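Local coordinates for protein flavodoxin (Lactobacillus reuteri, PDB 5VEG) that binds flavin mononucleotide and probably serves as a low-potential electron donor to redox enzymes, in association with a 1,2-propanediol utilization bacterial microcompartment, at residues A[85-90]-A[129-134]; A[78-83]-A[171-176]. All blocks are in the same frame, centred on the assembly; numbering follows the deposited sequence.

Contact 1: residues A[85-90]-A[129-134]; sequences AYTYDE and NTTVDH. With FMN (flavin mononucleotide), chain D.
Thr87 meets the start of helix 130-141 with both branches of its side chain, while its CB lies against the flavin, 3.6 Å from FMN N3. From there the side chain forks. CG2, anti to the backbone N, reaches Thr130 OG1 at 3.1 Å, and the two threonines cross at about a right angle. The other branch, OG1, accepts a nearly straight bond from Thr131 N (2.9 Å, 167°) and donates to a water, which in turn donates to Ala85 O and Asn129 OD1. Thr131 returns the grip: its OG1 donates to Tyr86 O, tilted 27° from the carbonyl plane. The cofactor is held from both segments, by Thr87 O accepting from the ribityl O2' and by Asn129 N donating to flavin O2 at 2.8 Å. Tyr88 lays one ring face over the dimethylbenzene end, with CE1 3.4 Å from FMN C8; an alanine here would probably leave that part of the flavin without its aromatic cover. The loop that follows strand 80-85 thus lies against the N-terminal turn of helix 130-141, and Asn129, just before that helix, bonds through ND2 to Ile153 O in strand 145-154.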
loop_
_atom_site.group_PDB
_atom_site.type_symbol
_atom_site.label_atom_id
_atom_site.label_comp_id
_atom_site.label_asym_id
_atom_site.label_seq_id
_atom_site.Cartn_x
_atom_site.Cartn_y
_atom_site.Cartn_z
ATOM N N ALA A 85 -1.791 4.726 1.976
ATOM C CA ALA A 85 -2.827 5.750 1.996
ATOM C C ALA A 85 -3.140 6.196 3.416
ATOM O O ALA A 85 -3.088 5.403 4.361
ATOM C CB ALA A 85 -4.119 5.265 1.336
ATOM N N TYR A 86 -3.526 7.468 3.539
ATOM C CA TYR A 86 -3.814 8.065 4.838
ATOM C C TYR A 86 -5.233 7.730 5.286
ATOM O O TYR A 86 -6.049 7.189 4.532
ATOM C CB TYR A 86 -3.640 9.588 4.785
ATOM C CG TYR A 86 -4.606 10.278 3.832
ATOM C CD1 TYR A 86 -5.897 10.619 4.236
ATOM C CD2 TYR A 86 -4.224 10.582 2.522
ATOM C CE1 TYR A 86 -6.792 11.256 3.350
ATOM C CE2 TYR A 86 -5.105 11.208 1.635
ATOM C CZ TYR A 86 -6.382 11.541 2.054
ATOM O OH TYR A 86 -7.255 12.156 1.175
ATOM N N THR A 87 -5.517 8.084 6.538
ATOM C CA THR A 87 -6.841 8.051 7.134
ATOM C C THR A 87 -7.191 9.469 7.585
ATOM O O THR A 87 -6.329 10.200 8.087
ATOM C CB THR A 87 -6.878 7.084 8.328
ATOM O OG1 THR A 87 -6.473 5.766 7.909
ATOM C CG2 THR A 87 -8.272 7.024 8.914
ATOM N N TYR A 88 -8.451 9.863 7.403
ATOM C CA TYR A 88 -8.888 11.225 7.694
ATOM C C TYR A 88 -10.157 11.200 8.537
ATOM O O TYR A 88 -10.771 10.151 8.733
ATOM C CB TYR A 88 -9.134 12.016 6.404
ATOM C CG TYR A 88 -8.620 13.438 6.453
ATOM C CD1 TYR A 88 -7.294 13.702 6.759
ATOM C CD2 TYR A 88 -9.459 14.510 6.181
ATOM C CE1 TYR A 88 -6.819 14.996 6.800
ATOM C CE2 TYR A 88 -8.995 15.811 6.211
ATOM C CZ TYR A 88 -7.675 16.049 6.521
ATOM O OH TYR A 88 -7.201 17.340 6.555
ATOM N N ASP A 89 -10.519 12.372 9.055
ATOM C CA ASP A 89 -11.816 12.631 9.692
ATOM C C ASP A 89 -12.359 11.422 10.445
ATOM O O ASP A 89 -13.451 10.924 10.177
ATOM C CB ASP A 89 -12.841 13.094 8.661
ATOM C CG ASP A 89 -12.681 14.542 8.301
ATOM O OD1 ASP A 89 -12.947 15.403 9.167
ATOM O OD2 ASP A 89 -12.311 14.816 7.146
ATOM N N GLU A 90 -11.558 10.935 11.387
ATOM C CA GLU A 90 -11.977 9.862 12.281
ATOM C C GLU A 90 -12.345 8.594 11.500
ATOM O O GLU A 90 -13.480 8.119 11.522
ATOM C CB GLU A 90 -13.132 10.331 13.176
ATOM C CG GLU A 90 -12.825 11.601 13.984
ATOM C CD GLU A 90 -12.950 12.893 13.167
ATOM O OE1 GLU A 90 -14.086 13.265 12.787
ATOM O OE2 GLU A 90 -11.908 13.534 12.895
ATOM N N ASN A 129 -4.960 4.705 11.314
ATOM C CA ASN A 129 -4.635 4.027 10.049
ATOM C C ASN A 129 -5.717 3.034 9.619
ATOM O O ASN A 129 -5.420 1.976 9.074
ATOM C CB ASN A 129 -3.269 3.323 10.138
ATOM C CG ASN A 129 -2.138 4.215 9.682
ATOM O OD1 ASN A 129 -2.245 4.871 8.647
ATOM N ND2 ASN A 129 -1.058 4.263 10.453
ATOM N N THR A 130 -6.989 3.367 9.859
ATOM C CA THR A 130 -8.060 2.457 9.456
ATOM C C THR A 130 -8.063 2.221 7.943
ATOM O O THR A 130 -8.545 1.187 7.475
ATOM C CB THR A 130 -9.426 2.998 9.882
ATOM O OG1 THR A 130 -9.612 4.306 9.334
ATOM C CG2 THR A 130 -9.522 3.100 11.370
ATOM N N THR A 131 -7.553 3.169 7.164
ATOM C CA THR A 131 -7.541 2.971 5.719
ATOM C C THR A 131 -6.666 1.783 5.334
ATOM O O THR A 131 -6.973 1.063 4.371
ATOM C CB THR A 131 -7.082 4.257 5.034
ATOM O OG1 THR A 131 -8.059 5.280 5.271
ATOM C CG2 THR A 131 -6.898 4.067 3.520
ATOM N N VAL A 132 -5.582 1.561 6.081
ATOM C CA VAL A 132 -4.739 0.395 5.855
ATOM C C VAL A 132 -5.542 -0.882 6.036
ATOM O O VAL A 132 -5.456 -1.808 5.219
ATOM C CB VAL A 132 -3.515 0.447 6.792
ATOM C CG1 VAL A 132 -2.680 -0.814 6.661
ATOM C CG2 VAL A 132 -2.684 1.693 6.483
ATOM N N ASP A 133 -6.366 -0.936 7.090
ATOM C CA ASP A 133 -7.207 -2.105 7.326
ATOM C C ASP A 133 -8.224 -2.293 6.211
ATOM O O ASP A 133 -8.495 -3.428 5.797
ATOM C CB ASP A 133 -7.938 -1.982 8.661
ATOM C CG ASP A 133 -6.994 -1.900 9.837
ATOM O OD1 ASP A 133 -5.997 -2.652 9.833
ATOM O OD2 ASP A 133 -7.249 -1.087 10.761
ATOM N N HIS A 134 -8.804 -1.196 5.711
ATOM C CA HIS A 134 -9.771 -1.316 4.618
ATOM C C HIS A 134 -9.119 -1.861 3.351
ATOM O O HIS A 134 -9.682 -2.735 2.681
ATOM C CB HIS A 134 -10.432 0.033 4.338
ATOM C CG HIS A 134 -11.459 0.400 5.356
ATOM N ND1 HIS A 134 -11.486 1.630 5.978
ATOM C CD2 HIS A 134 -12.477 -0.316 5.886
ATOM C CE1 HIS A 134 -12.494 1.663 6.831
ATOM N NE2 HIS A 134 -13.114 0.497 6.787
HETATM N N1 FMN D . -5.002 9.628 11.148
HETATM C C2 FMN D . -5.501 8.392 11.505
HETATM O O2 FMN D . -4.738 7.434 11.592
HETATM N N3 FMN D . -6.843 8.232 11.776
HETATM C C4 FMN D . -7.705 9.307 11.696
HETATM O O4 FMN D . -8.895 9.132 11.936
HETATM C C4A FMN D . -7.215 10.564 11.342
HETATM N N5 FMN D . -8.057 11.660 11.252
HETATM C C5A FMN D . -7.525 12.891 10.890
HETATM C C6 FMN D . -8.347 14.020 10.795
HETATM C C7 FMN D . -7.806 15.259 10.432
HETATM C C7M FMN D . -8.683 16.478 10.329
HETATM C C8 FMN D . -6.445 15.378 10.176
HETATM C C8M FMN D . -5.866 16.712 9.792
HETATM C C9 FMN D . -5.618 14.262 10.274
HETATM C C9A FMN D . -6.166 13.026 10.618
HETATM N N10 FMN D . -5.335 11.931 10.698
HETATM C C10 FMN D . -5.854 10.711 11.071
HETATM C "C1'" FMN D . -3.863 12.106 10.465
HETATM C "C2'" FMN D . -3.321 11.853 9.064
HETATM O "O2'" FMN D . -3.689 10.557 8.669
HETATM C "C3'" FMN D . -1.813 11.903 9.232
HETATM O "O3'" FMN D . -1.370 13.214 9.526
HETATM C "C4'" FMN D . -1.072 11.400 8.011
HETATM O "O4'" FMN D . 0.302 11.392 8.305
HETATM C "C5'" FMN D . -1.292 12.330 6.830
HETATM O "O5'" FMN D . -0.730 11.687 5.705
HETATM P P FMN D . -0.381 12.520 4.370
HETATM O O1P FMN D . 0.711 13.510 4.710
HETATM O O2P FMN D . 0.134 11.513 3.356
HETATM O O3P FMN D . -1.587 13.272 3.893
HETATM O O HOH W 1 -4.090 5.230 6.853
#

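Contact 2: residues A[78-83]-A[171-176]; sequences ADILVV and GLVKTA
Leu172 is the first residue of 171-176 to meet the strand, and it does so with its CD1 branch. That methyl touches two strand side chains, 3.6 Å from Val82 CG2 and 3.8 Å from Ile80 CG2. The leucine crosses Val82 at about a right angle but Ile80 at a slant. Val173 points away from the strand and packs on Leu58, yet its CA still comes within 4.1 Å of Ile80 CD1, so the tip of the isoleucine rests against the helix backbone. Thr175 turns its hydroxyl back into its own helix: OG1 donates to Gly171 O at 2.7 Å, and Thr175 N bonds to the same oxygen from the opposite face of the carbonyl plane; the same OG1 also pairs with Gly147 O in strand 145-154. Ala176 completes the row one turn on from Leu172, its CB 3.6 Å from Ile80 CG1 and 3.8 Å from Ile80 CD1.

Ile80 therefore carries most of the contact. With CG1 anti to the carbonyl carbon (chi1 -66°), its two branches go separate ways, CG1 to Ala176 and CG2 to Leu172. The helix segment runs roughly antiparallel to strand 80-83, at 151°, the axes of the two short segments coming within 9.6 Å. Such apolar packing of the C-terminal helix on a central parallel strand is characteristic of the three-layer alpha/beta/alpha sandwich of flavodoxins.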
loop_
_atom_site.group_PDB
_atom_site.type_symbol
_atom_site.label_atom_id
_atom_site.label_comp_id
_atom_site.label_asym_id
_atom_site.label_seq_id
_atom_site.Cartn_x
_atom_site.Cartn_y
_atom_site.Cartn_z
ATOM N N ALA A 78 1.003 -5.553 -12.404
ATOM C CA ALA A 78 2.229 -5.920 -11.701
ATOM C C ALA A 78 2.058 -7.231 -10.932
ATOM O O ALA A 78 0.944 -7.684 -10.652
ATOM C CB ALA A 78 2.657 -4.806 -10.732
ATOM N N ASP A 79 3.191 -7.854 -10.597
ATOM C CA ASP A 79 3.159 -9.050 -9.763
ATOM C C ASP A 79 2.907 -8.710 -8.292
ATOM O O ASP A 79 2.285 -9.501 -7.582
ATOM C CB ASP A 79 4.474 -9.819 -9.856
ATOM C CG ASP A 79 4.906 -10.091 -11.290
ATOM O OD1 ASP A 79 4.099 -10.637 -12.064
ATOM O OD2 ASP A 79 6.058 -9.742 -11.628
ATOM N N ILE A 80 3.404 -7.562 -7.830
ATOM C CA ILE A 80 3.304 -7.123 -6.436
ATOM C C ILE A 80 2.511 -5.822 -6.417
ATOM O O ILE A 80 2.822 -4.896 -7.175
ATOM C CB ILE A 80 4.697 -6.934 -5.806
ATOM C CG1 ILE A 80 5.425 -8.280 -5.708
ATOM C CG2 ILE A 80 4.608 -6.239 -4.409
ATOM C CD1 ILE A 80 6.913 -8.169 -5.319
ATOM N N LEU A 81 1.475 -5.761 -5.575
ATOM C CA LEU A 81 0.578 -4.610 -5.497
ATOM C C LEU A 81 0.618 -4.003 -4.095
ATOM O O LEU A 81 0.446 -4.718 -3.108
ATOM C CB LEU A 81 -0.853 -5.019 -5.842
ATOM C CG LEU A 81 -0.940 -5.893 -7.094
ATOM C CD1 LEU A 81 -2.316 -6.513 -7.212
ATOM C CD2 LEU A 81 -0.590 -5.054 -8.307
ATOM N N VAL A 82 0.819 -2.689 -4.016
ATOM C CA VAL A 82 0.981 -1.974 -2.752
ATOM C C VAL A 82 0.120 -0.721 -2.786
ATOM O O VAL A 82 0.161 0.032 -3.765
ATOM C CB VAL A 82 2.455 -1.604 -2.476
ATOM C CG1 VAL A 82 2.582 -0.777 -1.168
ATOM C CG2 VAL A 82 3.308 -2.858 -2.396
ATOM N N VAL A 83 -0.647 -0.493 -1.709
ATOM C CA VAL A 83 -1.346 0.773 -1.474
ATOM C C VAL A 83 -0.805 1.416 -0.197
ATOM O O VAL A 83 -0.741 0.774 0.860
ATOM C CB VAL A 83 -2.871 0.576 -1.369
ATOM C CG1 VAL A 83 -3.559 1.900 -1.097
ATOM C CG2 VAL A 83 -3.443 -0.063 -2.666
ATOM N N GLY A 171 9.366 -9.142 2.431
ATOM C CA GLY A 171 8.289 -10.115 2.491
ATOM C C GLY A 171 7.537 -10.241 1.177
ATOM O O GLY A 171 7.214 -11.350 0.741
ATOM N N LEU A 172 7.239 -9.109 0.537
ATOM C CA LEU A 172 6.517 -9.140 -0.730
ATOM C C LEU A 172 7.319 -9.892 -1.786
ATOM O O LEU A 172 6.783 -10.752 -2.493
ATOM C CB LEU A 172 6.217 -7.717 -1.209
ATOM C CG LEU A 172 5.456 -6.753 -0.282
ATOM C CD1 LEU A 172 5.485 -5.341 -0.853
ATOM C CD2 LEU A 172 4.026 -7.228 -0.061
ATOM N N VAL A 173 8.614 -9.582 -1.890
ATOM C CA VAL A 173 9.465 -10.211 -2.900
ATOM C C VAL A 173 9.548 -11.712 -2.664
ATOM O O VAL A 173 9.314 -12.515 -3.574
ATOM C CB VAL A 173 10.861 -9.562 -2.905
ATOM C CG1 VAL A 173 11.777 -10.266 -3.915
ATOM C CG2 VAL A 173 10.755 -8.098 -3.242
ATOM N N LYS A 174 9.871 -12.122 -1.436
ATOM C CA LYS A 174 9.962 -13.555 -1.177
ATOM C C LYS A 174 8.632 -14.251 -1.453
ATOM O O LYS A 174 8.598 -15.320 -2.081
ATOM C CB LYS A 174 10.440 -13.811 0.251
ATOM C CG LYS A 174 11.959 -13.593 0.455
ATOM C CD LYS A 174 12.764 -13.601 -0.871
ATOM C CE LYS A 174 13.202 -15.001 -1.324
ATOM N NZ LYS A 174 13.489 -15.036 -2.794
ATOM N N THR A 175 7.517 -13.629 -1.046
ATOM C CA THR A 175 6.206 -14.214 -1.311
ATOM C C THR A 175 5.941 -14.318 -2.808
ATOM O O THR A 175 5.443 -15.343 -3.287
ATOM C CB THR A 175 5.114 -13.382 -0.621
ATOM O OG1 THR A 175 5.359 -13.352 0.786
ATOM C CG2 THR A 175 3.737 -13.970 -0.845
ATOM N N ALA A 176 6.272 -13.267 -3.566
ATOM C CA ALA A 176 6.004 -13.272 -4.999
ATOM C C ALA A 176 6.985 -14.132 -5.779
ATOM O O ALA A 176 6.655 -14.569 -6.882
ATOM C CB ALA A 176 6.033 -11.850 -5.555
#

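How the contacts relate
Strand 80-85, the middle strand of the five-stranded parallel sheet, ties the two contacts together: 78-83 is followed, one residue on, by 85-90. Their centres are 21 Å apart, on opposite sides of the chain's centre. Contact 1 falls at the C-terminal end of the strand, where the loop beyond it helps form the FMN pocket, and contact 2 nearer its beginning, about 13 Å from the cofactor when measured from the side chain of Val82. The partner helices pack on opposite faces of the sheet, 130-141 for contact 1 and the C-terminal 159-176 for contact 2. Along the chain contact 1 is nested within the loop closed by contact 2. The strand that carries the C-terminal helix thus leads into the cofactor loop.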